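Local coordinates for PHO85 cyclin-10 (Saccharomyces cerevisiae, PDB 4KRD), which is the cyclin-domain part of a PHO85 cyclin whose kinase holoenzyme phosphorylates and negatively regulates glycogen synthase GSY2, at residues K69-F74 with T111-R116; C95-T100 with F151-E156; V101-T106 with A193-L198; V133-I138 with T170-S175; A140-T145 with E156-V161. All coordinates share one frame; numbering follows the deposited sequence.

Contact 1 of 5, residues K69-F74 with T111-R116; sequences KEYSNF and TLFLTR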
# COMPACT_ATOMS: atom_id res chain seq x y z
N LYS B 69 10.60 9.99 -22.71
CA LYS B 69 11.52 10.90 -22.05
C LYS B 69 12.02 10.34 -20.72
O LYS B 69 13.20 10.41 -20.43
CB LYS B 69 10.88 12.28 -21.85
CG LYS B 69 11.51 13.11 -20.74
CD LYS B 69 13.01 13.33 -20.93
CE LYS B 69 13.67 13.71 -19.61
NZ LYS B 69 15.16 13.76 -19.71
N GLU B 70 11.12 9.79 -19.91
CA GLU B 70 11.54 9.12 -18.68
C GLU B 70 12.54 8.00 -18.97
O GLU B 70 13.60 7.89 -18.34
CB GLU B 70 10.32 8.57 -17.92
CG GLU B 70 9.32 9.62 -17.50
CD GLU B 70 9.84 10.52 -16.39
OE1 GLU B 70 10.91 10.22 -15.82
OE2 GLU B 70 9.17 11.52 -16.07
N TYR B 71 12.20 7.16 -19.95
CA TYR B 71 13.04 6.02 -20.27
C TYR B 71 14.48 6.39 -20.69
O TYR B 71 15.43 5.69 -20.35
CB TYR B 71 12.37 5.14 -21.32
CG TYR B 71 13.10 3.84 -21.50
CD1 TYR B 71 12.88 2.77 -20.64
CD2 TYR B 71 14.05 3.69 -22.51
CE1 TYR B 71 13.57 1.58 -20.79
CE2 TYR B 71 14.75 2.50 -22.66
CZ TYR B 71 14.51 1.45 -21.80
OH TYR B 71 15.19 0.27 -21.95
N SER B 72 14.64 7.50 -21.41
CA SER B 72 15.97 7.95 -21.83
C SER B 72 16.92 8.23 -20.65
O SER B 72 18.14 8.25 -20.82
CB SER B 72 15.87 9.19 -22.72
OG SER B 72 15.34 10.29 -22.00
N ASN B 73 16.36 8.44 -19.46
CA ASN B 73 17.19 8.61 -18.27
C ASN B 73 18.06 7.38 -17.95
O ASN B 73 19.05 7.47 -17.22
CB ASN B 73 16.33 8.98 -17.04
CG ASN B 73 15.87 10.44 -17.07
OD1 ASN B 73 16.61 11.33 -17.49
ND2 ASN B 73 14.63 10.68 -16.64
N PHE B 74 17.68 6.21 -18.47
CA PHE B 74 18.43 4.99 -18.18
C PHE B 74 19.72 4.86 -18.99
O PHE B 74 20.62 4.12 -18.59
CB PHE B 74 17.57 3.74 -18.39
CG PHE B 74 16.40 3.65 -17.45
CD1 PHE B 74 16.61 3.54 -16.09
CD2 PHE B 74 15.10 3.70 -17.93
CE1 PHE B 74 15.53 3.49 -15.20
CE2 PHE B 74 14.01 3.64 -17.07
CZ PHE B 74 14.23 3.53 -15.70
N THR B 111 7.65 -6.59 -16.22
CA THR B 111 6.44 -5.89 -16.61
C THR B 111 6.73 -4.67 -17.48
O THR B 111 5.88 -4.22 -18.25
CB THR B 111 5.57 -5.55 -15.37
OG1 THR B 111 4.24 -5.21 -15.79
CG2 THR B 111 6.18 -4.40 -14.59
N LEU B 112 7.94 -4.13 -17.38
CA LEU B 112 8.34 -3.05 -18.28
C LEU B 112 8.54 -3.57 -19.72
O LEU B 112 8.14 -2.92 -20.70
CB LEU B 112 9.62 -2.38 -17.77
CG LEU B 112 10.24 -1.24 -18.60
CD1 LEU B 112 9.21 -0.18 -19.00
CD2 LEU B 112 11.45 -0.61 -17.88
N PHE B 113 9.16 -4.74 -19.85
CA PHE B 113 9.63 -5.16 -21.18
C PHE B 113 8.75 -6.21 -21.88
O PHE B 113 8.85 -6.39 -23.09
CB PHE B 113 11.09 -5.65 -21.11
CG PHE B 113 12.08 -4.54 -20.85
CD1 PHE B 113 12.42 -3.67 -21.86
CD2 PHE B 113 12.63 -4.36 -19.60
CE1 PHE B 113 13.31 -2.63 -21.62
CE2 PHE B 113 13.52 -3.33 -19.36
CZ PHE B 113 13.86 -2.46 -20.38
N LEU B 114 7.90 -6.89 -21.11
CA LEU B 114 7.11 -7.99 -21.63
C LEU B 114 5.61 -7.83 -21.41
O LEU B 114 5.17 -7.35 -20.36
CB LEU B 114 7.53 -9.31 -20.96
CG LEU B 114 8.97 -9.79 -21.15
CD1 LEU B 114 9.33 -10.84 -20.10
CD2 LEU B 114 9.17 -10.33 -22.56
N THR B 115 4.84 -8.26 -22.40
CA THR B 115 3.41 -8.50 -22.21
C THR B 115 3.04 -9.84 -22.87
O THR B 115 3.92 -10.59 -23.30
CB THR B 115 2.58 -7.34 -22.81
OG1 THR B 115 1.20 -7.49 -22.46
CG2 THR B 115 2.71 -7.31 -24.33
N ARG B 116 1.75 -10.15 -22.93
CA ARG B 116 1.25 -11.28 -23.70
C ARG B 116 0.19 -10.79 -24.65
O ARG B 116 -0.59 -9.92 -24.30
CB ARG B 116 0.63 -12.35 -22.81
CG ARG B 116 1.60 -13.08 -21.93
CD ARG B 116 0.90 -14.22 -21.22
NE ARG B 116 1.79 -14.86 -20.26
CZ ARG B 116 2.70 -15.76 -20.60
NH1 ARG B 116 2.82 -16.13 -21.87
NH2 ARG B 116 3.47 -16.30 -19.67
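Tyr71 reaches across to the Phe113 ring: the phenol oxygen meets the ring edge, and Leu112 adds an apolar touch. Tyr71 OH lies in the plane of the Phe113 ring, 3.4 Å from Phe113 CZ and 3.5 Å from Phe113 CE1. The two side chains cross at about a right angle. Behind the hydroxyl, Tyr71 CE1 is 4.1 Å from Phe113 CZ and 4.2 Å from the methyl Leu112 CD2, which approaches the tyrosine at its rim. Leu112 also backs its neighbour: Leu112 CG sits 3.9 Å above one face of the Phe113 ring, displaced toward the rim.

In the next shell, the Tyr71 hydroxyl is hydrogen-bonded to Glu132, which gives the buried oxygen a polar partner beside its apolar neighbours. CG of Tyr71 stands anti to the backbone N (chi1 -171°), which carries the ring toward helix 99-113. The alpha carbons of Tyr71 and Leu112 can therefore remain 10.4 Å apart while the side chains bridge the interval. Met136 of helix 130-148 touches Tyr71, Leu112 and Phe113. Helix 65-72 is thus joined to the last turn of helix 99-113, just before strand 114-116, beside the central helix of the five-helix cyclin box.

Contact 2 of 5, residues C95-T100 with F151-E156; sequences CEYQPT and FVHSHE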
# COMPACT_ATOMS: atom_id res chain seq x y z
N CYS B 95 23.99 -3.98 1.26
CA CYS B 95 22.61 -3.78 1.69
C CYS B 95 21.98 -4.97 2.39
O CYS B 95 21.07 -4.81 3.19
CB CYS B 95 21.73 -3.39 0.51
SG CYS B 95 22.17 -1.84 -0.22
N GLU B 96 22.45 -6.18 2.08
CA GLU B 96 21.93 -7.38 2.74
C GLU B 96 20.40 -7.49 2.68
O GLU B 96 19.72 -7.58 3.70
CB GLU B 96 22.44 -7.47 4.18
CG GLU B 96 23.96 -7.65 4.27
CD GLU B 96 24.47 -7.58 5.71
OE1 GLU B 96 23.66 -7.75 6.66
OE2 GLU B 96 25.69 -7.37 5.89
N TYR B 97 19.86 -7.50 1.46
CA TYR B 97 18.42 -7.63 1.27
C TYR B 97 17.98 -9.08 1.25
O TYR B 97 18.78 -9.98 1.00
CB TYR B 97 18.00 -6.96 -0.05
CG TYR B 97 18.14 -5.46 -0.05
CD1 TYR B 97 17.58 -4.69 0.96
CD2 TYR B 97 18.83 -4.81 -1.07
CE1 TYR B 97 17.70 -3.31 0.96
CE2 TYR B 97 18.95 -3.43 -1.08
CZ TYR B 97 18.39 -2.69 -0.06
OH TYR B 97 18.52 -1.32 -0.07
N GLN B 98 16.69 -9.28 1.51
CA GLN B 98 16.02 -10.56 1.37
C GLN B 98 15.86 -10.90 -0.09
O GLN B 98 15.88 -10.00 -0.93
CB GLN B 98 14.62 -10.48 1.98
CG GLN B 98 14.61 -10.42 3.49
CD GLN B 98 14.95 -11.77 4.11
OE1 GLN B 98 16.07 -11.99 4.56
NE2 GLN B 98 13.97 -12.67 4.12
N PRO B 99 15.68 -12.19 -0.41
CA PRO B 99 15.50 -12.60 -1.80
C PRO B 99 14.28 -11.94 -2.44
O PRO B 99 14.28 -11.73 -3.65
CB PRO B 99 15.30 -14.11 -1.70
CG PRO B 99 15.95 -14.50 -0.42
CD PRO B 99 15.72 -13.34 0.51
N THR B 100 13.26 -11.64 -1.63
CA THR B 100 12.04 -10.99 -2.10
C THR B 100 12.32 -9.68 -2.84
O THR B 100 11.60 -9.31 -3.76
CB THR B 100 11.11 -10.68 -0.92
OG1 THR B 100 10.92 -11.87 -0.16
CG2 THR B 100 9.77 -10.17 -1.42
N PHE B 151 11.11 -0.15 6.41
CA PHE B 151 12.33 0.63 6.54
C PHE B 151 13.28 0.32 5.39
O PHE B 151 13.55 -0.85 5.09
CB PHE B 151 13.00 0.38 7.90
CG PHE B 151 12.17 0.83 9.08
CD1 PHE B 151 12.11 2.16 9.44
CD2 PHE B 151 11.43 -0.09 9.80
CE1 PHE B 151 11.33 2.58 10.52
CE2 PHE B 151 10.65 0.32 10.88
CZ PHE B 151 10.60 1.65 11.24
N VAL B 152 13.75 1.36 4.71
CA VAL B 152 14.73 1.19 3.66
C VAL B 152 15.95 2.02 3.97
O VAL B 152 15.90 2.94 4.79
CB VAL B 152 14.18 1.59 2.27
CG1 VAL B 152 13.01 0.71 1.89
CG2 VAL B 152 13.80 3.07 2.24
N HIS B 153 17.06 1.67 3.34
CA HIS B 153 18.29 2.45 3.46
C HIS B 153 18.05 3.90 3.08
O HIS B 153 17.18 4.22 2.25
CB HIS B 153 19.38 1.85 2.58
CG HIS B 153 19.78 0.47 2.99
ND1 HIS B 153 20.54 0.23 4.12
CD2 HIS B 153 19.51 -0.74 2.46
CE1 HIS B 153 20.72 -1.07 4.26
NE2 HIS B 153 20.11 -1.68 3.26
N SER B 154 18.82 4.79 3.69
CA SER B 154 18.70 6.21 3.41
C SER B 154 19.03 6.48 1.95
O SER B 154 19.77 5.73 1.32
CB SER B 154 19.64 7.02 4.31
OG SER B 154 20.98 6.65 4.06
N HIS B 155 18.48 7.57 1.42
CA HIS B 155 18.76 7.96 0.05
C HIS B 155 20.26 8.19 -0.12
O HIS B 155 20.83 7.89 -1.18
CB HIS B 155 17.99 9.23 -0.29
CG HIS B 155 17.71 9.40 -1.75
ND1 HIS B 155 18.30 10.38 -2.51
CD2 HIS B 155 16.90 8.70 -2.58
CE1 HIS B 155 17.86 10.29 -3.75
NE2 HIS B 155 17.01 9.28 -3.82
N GLU B 156 20.90 8.72 0.92
CA GLU B 156 22.33 8.96 0.91
C GLU B 156 23.11 7.65 0.81
O GLU B 156 23.94 7.47 -0.08
CB GLU B 156 22.74 9.71 2.18
CG GLU B 156 24.18 10.20 2.19
CD GLU B 156 24.44 11.18 3.32
OE1 GLU B 156 23.75 11.07 4.35
OE2 GLU B 156 25.33 12.05 3.18
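His153 points its imidazole at Cys95 and Tyr97. With CG anti to the carbonyl carbon (chi1 -64°), the ring leaves CB directed at the turn after helix 84-95. CG comes within 3.8 Å of Tyr97 OH; the still shorter approach of CD2 to that oxygen is doubtful. The Tyr97 and His153 rings meet obliquely, their centroids 5.3 Å apart. CD2 also lies 3.9 Å from Cys95 SG, the sulfur standing obliquely over the imidazole. This turn and the linker between helices 130-148 and 155-162 are two connections of the cyclin-box fold, here brought together. CE1 is 3.9 Å from Cys95 O. At the tip, NE2 donates to Cys95 O over 3.3 Å with an N-H...O angle of 152°, in the carbonyl plane and on a lone pair. NE2 also lies 3.6 Å from Cys95 CB. A leucine here would probably leave Cys95 O without this donor and the turn less firmly held to the linker. Ser154 follows as N-cap of helix 155-162, its OG bonded to Tyr157 N.

Contact 3 of 5, residues V101-T106 with A193-L198; sequences VYLVAT and AASKLL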
# COMPACT_ATOMS: atom_id res chain seq x y z
N VAL B 101 13.37 -8.99 -2.43
CA VAL B 101 13.71 -7.71 -3.04
C VAL B 101 14.07 -7.88 -4.52
O VAL B 101 13.61 -7.12 -5.38
CB VAL B 101 14.82 -6.99 -2.25
CG1 VAL B 101 15.36 -5.79 -3.02
CG2 VAL B 101 14.29 -6.58 -0.87
N TYR B 102 14.86 -8.91 -4.81
CA TYR B 102 15.29 -9.18 -6.16
C TYR B 102 14.19 -9.84 -7.01
O TYR B 102 14.13 -9.61 -8.22
CB TYR B 102 16.60 -9.98 -6.15
CG TYR B 102 17.67 -9.24 -5.38
CD1 TYR B 102 18.18 -8.04 -5.87
CD2 TYR B 102 18.14 -9.70 -4.16
CE1 TYR B 102 19.13 -7.34 -5.19
CE2 TYR B 102 19.11 -9.00 -3.46
CZ TYR B 102 19.61 -7.82 -3.99
OH TYR B 102 20.57 -7.09 -3.33
N LEU B 103 13.32 -10.62 -6.39
CA LEU B 103 12.19 -11.20 -7.12
C LEU B 103 11.26 -10.09 -7.60
O LEU B 103 10.82 -10.09 -8.75
CB LEU B 103 11.41 -12.19 -6.25
CG LEU B 103 12.21 -13.35 -5.63
CD1 LEU B 103 11.34 -14.16 -4.66
CD2 LEU B 103 12.81 -14.23 -6.71
N VAL B 104 10.98 -9.13 -6.73
CA VAL B 104 10.16 -7.98 -7.11
C VAL B 104 10.89 -7.13 -8.16
O VAL B 104 10.28 -6.65 -9.12
CB VAL B 104 9.75 -7.12 -5.89
CG1 VAL B 104 9.17 -5.80 -6.35
CG2 VAL B 104 8.71 -7.87 -5.00
N ALA B 105 12.20 -6.94 -7.97
CA ALA B 105 13.00 -6.21 -8.94
C ALA B 105 12.90 -6.86 -10.31
O ALA B 105 12.81 -6.17 -11.34
CB ALA B 105 14.46 -6.14 -8.49
N THR B 106 12.97 -8.18 -10.32
CA THR B 106 12.88 -8.92 -11.57
C THR B 106 11.51 -8.73 -12.21
O THR B 106 11.40 -8.53 -13.43
CB THR B 106 13.17 -10.42 -11.38
OG1 THR B 106 14.47 -10.59 -10.80
CG2 THR B 106 13.11 -11.17 -12.73
N ALA B 193 6.18 -15.32 -7.81
CA ALA B 193 6.30 -16.56 -8.57
C ALA B 193 6.61 -16.29 -10.03
O ALA B 193 7.52 -16.90 -10.60
CB ALA B 193 5.03 -17.39 -8.46
N ALA B 194 5.86 -15.37 -10.64
CA ALA B 194 6.01 -15.04 -12.05
C ALA B 194 7.44 -14.68 -12.43
O ALA B 194 7.88 -14.97 -13.54
CB ALA B 194 5.06 -13.91 -12.45
N SER B 195 8.19 -14.06 -11.51
CA SER B 195 9.55 -13.65 -11.83
C SER B 195 10.39 -14.84 -12.30
O SER B 195 11.17 -14.72 -13.24
CB SER B 195 10.23 -12.94 -10.65
OG SER B 195 10.52 -13.83 -9.59
N LYS B 196 10.21 -15.99 -11.64
CA LYS B 196 10.92 -17.20 -12.03
C LYS B 196 10.25 -17.95 -13.19
O LYS B 196 10.92 -18.48 -14.07
CB LYS B 196 11.11 -18.14 -10.83
CG LYS B 196 11.95 -19.37 -11.17
CD LYS B 196 12.13 -20.30 -9.97
CE LYS B 196 13.03 -21.49 -10.35
NZ LYS B 196 13.33 -22.37 -9.19
N LEU B 197 8.92 -17.98 -13.19
CA LEU B 197 8.21 -18.66 -14.27
C LEU B 197 8.41 -17.99 -15.64
O LEU B 197 8.52 -18.68 -16.66
CB LEU B 197 6.72 -18.82 -13.93
CG LEU B 197 6.43 -19.50 -12.58
CD1 LEU B 197 4.93 -19.58 -12.30
CD2 LEU B 197 7.06 -20.89 -12.50
N LEU B 198 8.47 -16.66 -15.66
CA LEU B 198 8.71 -15.95 -16.93
C LEU B 198 10.14 -16.18 -17.45
O LEU B 198 10.37 -16.23 -18.66
CB LEU B 198 8.44 -14.45 -16.80
CG LEU B 198 6.98 -14.06 -16.52
CD1 LEU B 198 6.88 -12.62 -16.02
CD2 LEU B 198 6.11 -14.28 -17.75
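This is a close, buried helix-helix packing in which Ser195 of helix 189-203 fits against Leu103 and Thr106 of helix 99-113. Small side chains permit the approach: the CA atoms of Thr106 and Ser195 are just 5.8 Å apart. Ser195 CB bears directly on the opposing backbone, 3.5 Å from Leu103 O, and lies 3.9 Å from Thr106 CB. The oxygen takes the position between backbone N and carbonyl carbon (chi1 70°), where Ser195 OG is 3.7 Å from Leu103 CD2. It is hydrogen-bonded to Leu192 O, one turn back in its own helix, so the polar atom is satisfied although it faces a methyl group.

Thr106 divides its two branches. Its CG2 turns to the interface, 4.0 Å from Ser195 CB, while OG1 turns back and donates to Tyr102 O over 2.8 Å. Thr106 N reaches the same carbonyl from the opposite face of its plane. A glycine in its place would probably leave Ser195 CB without its methyl neighbour and Tyr102 O with one donor fewer. Phe43 and Thr46 of helix 36-54 also touch Thr106. The pattern is that of a C-terminal helix docked on helix 99-113 of a cyclin box.

Contact 4 of 5, residues V133-I138 with T170-S175; sequences VHRMII and TKLEVS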
# COMPACT_ATOMS: atom_id res chain seq x y z
N VAL B 133 21.34 -0.97 -18.89
CA VAL B 133 21.26 -1.99 -17.84
C VAL B 133 21.68 -1.53 -16.44
O VAL B 133 20.99 -1.83 -15.45
CB VAL B 133 22.05 -3.26 -18.22
CG1 VAL B 133 22.19 -4.17 -17.00
CG2 VAL B 133 21.36 -3.98 -19.38
N HIS B 134 22.79 -0.81 -16.35
CA HIS B 134 23.33 -0.40 -15.05
C HIS B 134 22.34 0.47 -14.25
O HIS B 134 22.07 0.22 -13.07
CB HIS B 134 24.65 0.35 -15.26
CG HIS B 134 25.38 0.67 -14.00
ND1 HIS B 134 25.44 1.94 -13.48
CD2 HIS B 134 26.07 -0.12 -13.15
CE1 HIS B 134 26.15 1.93 -12.37
NE2 HIS B 134 26.54 0.69 -12.14
N ARG B 135 21.78 1.48 -14.90
CA ARG B 135 20.85 2.38 -14.25
C ARG B 135 19.49 1.72 -14.01
O ARG B 135 18.78 2.08 -13.07
CB ARG B 135 20.68 3.67 -15.07
CG ARG B 135 21.91 4.58 -15.02
CD ARG B 135 21.67 5.87 -15.79
NE ARG B 135 22.79 6.79 -15.67
CZ ARG B 135 22.81 8.02 -16.16
NH1 ARG B 135 21.74 8.50 -16.79
NH2 ARG B 135 23.88 8.78 -16.00
N MET B 136 19.14 0.76 -14.87
CA MET B 136 17.91 -0.01 -14.70
C MET B 136 17.95 -0.86 -13.43
O MET B 136 16.97 -0.97 -12.70
CB MET B 136 17.65 -0.89 -15.92
CG MET B 136 16.37 -1.72 -15.85
SD MET B 136 14.86 -0.72 -15.84
CE MET B 136 14.98 0.09 -17.43
N ILE B 137 19.10 -1.47 -13.17
CA ILE B 137 19.31 -2.26 -11.97
C ILE B 137 19.16 -1.41 -10.71
O ILE B 137 18.48 -1.79 -9.77
CB ILE B 137 20.71 -2.93 -11.98
CG1 ILE B 137 20.71 -4.09 -12.98
CG2 ILE B 137 21.08 -3.42 -10.60
CD1 ILE B 137 22.11 -4.61 -13.32
N ILE B 138 19.82 -0.26 -10.71
CA ILE B 138 19.69 0.71 -9.63
C ILE B 138 18.22 1.03 -9.32
O ILE B 138 17.77 0.91 -8.18
CB ILE B 138 20.45 1.99 -9.98
CG1 ILE B 138 21.95 1.69 -10.05
CG2 ILE B 138 20.20 3.08 -8.95
CD1 ILE B 138 22.78 2.92 -10.36
N THR B 170 17.03 9.78 -7.45
CA THR B 170 15.65 10.24 -7.47
C THR B 170 15.10 10.21 -8.89
O THR B 170 13.97 9.77 -9.11
CB THR B 170 15.53 11.65 -6.88
OG1 THR B 170 16.02 11.61 -5.54
CG2 THR B 170 14.06 12.12 -6.89
N LYS B 171 15.87 10.67 -9.84
CA LYS B 171 15.46 10.71 -11.21
C LYS B 171 15.18 9.30 -11.76
O LYS B 171 14.27 9.10 -12.51
CB LYS B 171 16.51 11.42 -12.04
CG LYS B 171 16.15 11.58 -13.46
CD LYS B 171 17.25 12.19 -14.26
CE LYS B 171 17.28 13.68 -14.07
NZ LYS B 171 18.65 14.29 -14.22
N LEU B 172 16.00 8.35 -11.36
CA LEU B 172 15.84 6.97 -11.78
C LEU B 172 14.64 6.27 -11.13
O LEU B 172 13.92 5.54 -11.82
CB LEU B 172 17.13 6.18 -11.53
CG LEU B 172 18.32 6.62 -12.39
CD1 LEU B 172 19.53 5.77 -12.07
CD2 LEU B 172 17.98 6.57 -13.90
N GLU B 173 14.43 6.47 -9.83
CA GLU B 173 13.22 5.94 -9.17
C GLU B 173 11.96 6.36 -9.92
O GLU B 173 11.09 5.54 -10.18
CB GLU B 173 13.07 6.47 -7.74
CG GLU B 173 14.12 6.04 -6.76
CD GLU B 173 13.90 6.70 -5.39
OE1 GLU B 173 13.53 7.88 -5.34
OE2 GLU B 173 14.12 6.02 -4.38
N VAL B 174 11.86 7.65 -10.21
CA VAL B 174 10.65 8.19 -10.81
C VAL B 174 10.51 7.75 -12.27
O VAL B 174 9.41 7.50 -12.73
CB VAL B 174 10.62 9.73 -10.73
CG1 VAL B 174 9.44 10.28 -11.50
CG2 VAL B 174 10.57 10.18 -9.28
N SER B 175 11.62 7.67 -12.98
CA SER B 175 11.58 7.22 -14.37
C SER B 175 11.02 5.80 -14.48
O SER B 175 10.18 5.53 -15.33
CB SER B 175 12.97 7.28 -15.01
OG SER B 175 13.45 8.62 -15.05
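Leu172 meets both Arg135 and Ile138, and segment 170-175 is the part of helix 166-180 that presents it. Thr170 begins on another side, where its OG1 is hydrogen-bonded to Lys166 O and to the backbone of the other protein chain. Lys171 follows and lays its side chain on Asn73. Leu172 then turns to helix 130-148, with CG anti to the carbonyl carbon (chi1 -66°). Its methyl Leu172 CD1 is 3.8 Å from Arg135 CB. The same CD1 of Leu172 also reaches the backbone, 3.9 Å from Arg135 O. The second methyl, Leu172 CD2, lies 4.1 Å from Arg135 CB. The leucine and arginine side chains cross at about a right angle, and the atoms of Arg135 that touch are its aliphatic base, CB and CG. From CG to NE the arginine runs extended, and its NH1 is hydrogen-bonded to Asn73 O. Leu172 CD1 also packs against Ile138 CG2 at 4.2 Å.

Here helices 130-148 and 166-180 of the cyclin box pack against each other, with the CA atoms of Arg135 and Leu172 7.2 Å apart. Glu173 points away from this interface: its OE2 forms a salt bridge with Lys146, while OE1 accepts a hydrogen bond from the backbone of the other chain, consistent with the kinase-facing surface of a cyclin. Val174 packs on a polar side chain of the same partner. At Ser175 the hydroxyl oxygen is hydrogen-bonded to Asn73 ND2.

Contact 5 of 5, residues A140-T145 with E156-V161; sequences AVRLST and EYFSKV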
# COMPACT_ATOMS: atom_id res chain seq x y z
N ALA B 140 15.33 -0.53 -10.28
CA ALA B 140 14.47 -1.67 -9.96
C ALA B 140 14.70 -2.16 -8.54
O ALA B 140 13.76 -2.55 -7.83
CB ALA B 140 14.65 -2.80 -10.98
N VAL B 141 15.96 -2.15 -8.11
CA VAL B 141 16.24 -2.54 -6.74
C VAL B 141 15.67 -1.51 -5.77
O VAL B 141 15.06 -1.89 -4.78
CB VAL B 141 17.75 -2.74 -6.46
CG1 VAL B 141 18.01 -2.88 -4.95
CG2 VAL B 141 18.26 -3.98 -7.23
N ARG B 142 15.84 -0.23 -6.06
CA ARG B 142 15.43 0.82 -5.13
C ARG B 142 13.92 0.86 -5.00
O ARG B 142 13.38 0.93 -3.89
CB ARG B 142 15.99 2.19 -5.57
CG ARG B 142 15.58 3.36 -4.67
CD ARG B 142 16.09 3.20 -3.23
NE ARG B 142 16.00 4.45 -2.48
CZ ARG B 142 16.26 4.56 -1.18
NH1 ARG B 142 16.61 3.48 -0.49
NH2 ARG B 142 16.16 5.73 -0.57
N LEU B 143 13.22 0.79 -6.13
CA LEU B 143 11.76 0.81 -6.15
C LEU B 143 11.23 -0.42 -5.42
O LEU B 143 10.27 -0.35 -4.66
CB LEU B 143 11.26 0.86 -7.60
CG LEU B 143 9.98 1.62 -7.91
CD1 LEU B 143 9.93 2.91 -7.10
CD2 LEU B 143 9.85 1.92 -9.41
N SER B 144 11.88 -1.56 -5.67
CA SER B 144 11.49 -2.80 -5.03
C SER B 144 11.51 -2.71 -3.50
O SER B 144 10.55 -3.12 -2.84
CB SER B 144 12.40 -3.96 -5.50
OG SER B 144 12.16 -5.11 -4.71
N THR B 145 12.60 -2.17 -2.94
CA THR B 145 12.69 -2.04 -1.49
C THR B 145 11.58 -1.14 -0.93
O THR B 145 11.05 -1.41 0.14
CB THR B 145 14.07 -1.50 -1.00
OG1 THR B 145 14.27 -0.16 -1.46
CG2 THR B 145 15.21 -2.41 -1.46
N GLU B 156 20.90 8.72 0.92
CA GLU B 156 22.33 8.96 0.91
C GLU B 156 23.11 7.65 0.81
O GLU B 156 23.94 7.47 -0.08
CB GLU B 156 22.74 9.71 2.18
CG GLU B 156 24.18 10.20 2.19
CD GLU B 156 24.44 11.18 3.32
OE1 GLU B 156 23.75 11.07 4.35
OE2 GLU B 156 25.33 12.05 3.18
N TYR B 157 22.83 6.73 1.72
CA TYR B 157 23.49 5.43 1.73
C TYR B 157 23.33 4.65 0.42
O TYR B 157 24.31 4.15 -0.14
CB TYR B 157 23.00 4.58 2.90
CG TYR B 157 23.77 3.29 3.04
CD1 TYR B 157 25.09 3.31 3.47
CD2 TYR B 157 23.19 2.07 2.73
CE1 TYR B 157 25.81 2.14 3.59
CE2 TYR B 157 23.90 0.89 2.86
CZ TYR B 157 25.22 0.93 3.29
OH TYR B 157 25.95 -0.22 3.42
N PHE B 158 22.10 4.54 -0.07
CA PHE B 158 21.87 3.81 -1.33
C PHE B 158 22.61 4.45 -2.53
O PHE B 158 23.22 3.74 -3.34
CB PHE B 158 20.38 3.66 -1.64
CG PHE B 158 20.09 2.59 -2.67
CD1 PHE B 158 20.01 1.26 -2.30
CD2 PHE B 158 19.92 2.92 -4.01
CE1 PHE B 158 19.77 0.27 -3.25
CE2 PHE B 158 19.67 1.94 -4.96
CZ PHE B 158 19.60 0.61 -4.58
N SER B 159 22.56 5.77 -2.64
CA SER B 159 23.31 6.48 -3.68
C SER B 159 24.79 6.10 -3.68
O SER B 159 25.35 5.74 -4.72
CB SER B 159 23.18 7.99 -3.47
OG SER B 159 21.83 8.40 -3.60
N LYS B 160 25.43 6.17 -2.52
CA LYS B 160 26.85 5.86 -2.40
C LYS B 160 27.14 4.41 -2.76
O LYS B 160 28.16 4.11 -3.38
CB LYS B 160 27.36 6.13 -0.98
CG LYS B 160 27.25 7.58 -0.55
CD LYS B 160 27.68 7.74 0.91
CE LYS B 160 27.49 9.16 1.41
NZ LYS B 160 27.84 9.27 2.85
N VAL B 161 26.26 3.51 -2.36
CA VAL B 161 26.42 2.11 -2.72
C VAL B 161 26.43 1.94 -4.24
O VAL B 161 27.25 1.18 -4.78
CB VAL B 161 25.32 1.23 -2.10
CG1 VAL B 161 25.32 -0.16 -2.75
CG2 VAL B 161 25.51 1.13 -0.60
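Phe158 turns one face of its ring to the aliphatic chain of Arg142, joining helices 130-148 and 155-162 of the cyclin box. The two side chains run past each other in opposite directions, and the planes of guanidinium and ring are only 17° apart. The parts that overlap are nevertheless not the two flat groups: Arg142 CD stands over the ring face, 4.1 Å from the centroid of Phe158, as a CH-pi contact displaced toward the rim. Nearer the backbone, Arg142 CB is 3.7 Å from Phe158 CE2. At the far end the guanidinium has passed beyond the ring, so that Phe158 CB lies over one of its faces, 3.9 Å from Arg142 NH1.

Two torsions create this sliding fit. The arginine chain is bent at chi2 (62°), which folds CD back over the ring, and Phe158 CG stands anti to its backbone N (chi1 -163°), projecting the ring toward helix 130-148. The guanidinium is held from outside the pair: NE forms a salt bridge with Glu173, and NH1 donates to His153 O. These bonds would limit its rotation and probably offset its buried charge. Val141 closes the other end of the phenyl ring, approaching at the edge rather than over a face, with Val141 CG1 3.9 Å from Phe158 CZ. One turn on, Thr145 OG1 donates to Arg142 O over 2.8 Å.

In the fold
From the N terminus, contact 1 opens at 69-74 and closes at 111-116, tying helix 65-72 to the end of helix 99-113. Contacts 2 and 3 open within that loop, at 95-100 and 101-106, and therefore cross it. Contacts 4 and 5 then open in turn on helix 130-148. Contact 2 closes first, at 151-156, crossing 3, 4 and 5 and joining the turn after helix 84-95 to the linker before helix 155-162. Contact 5 ties helix 130-148 to helix 155-162 and nests inside contact 4, which ties it to helix 166-180. Contact 3 closes last, at 193-198, enclosing 4 and 5 and bringing in the C-terminal helix. Asn73 links contacts 1 and 4.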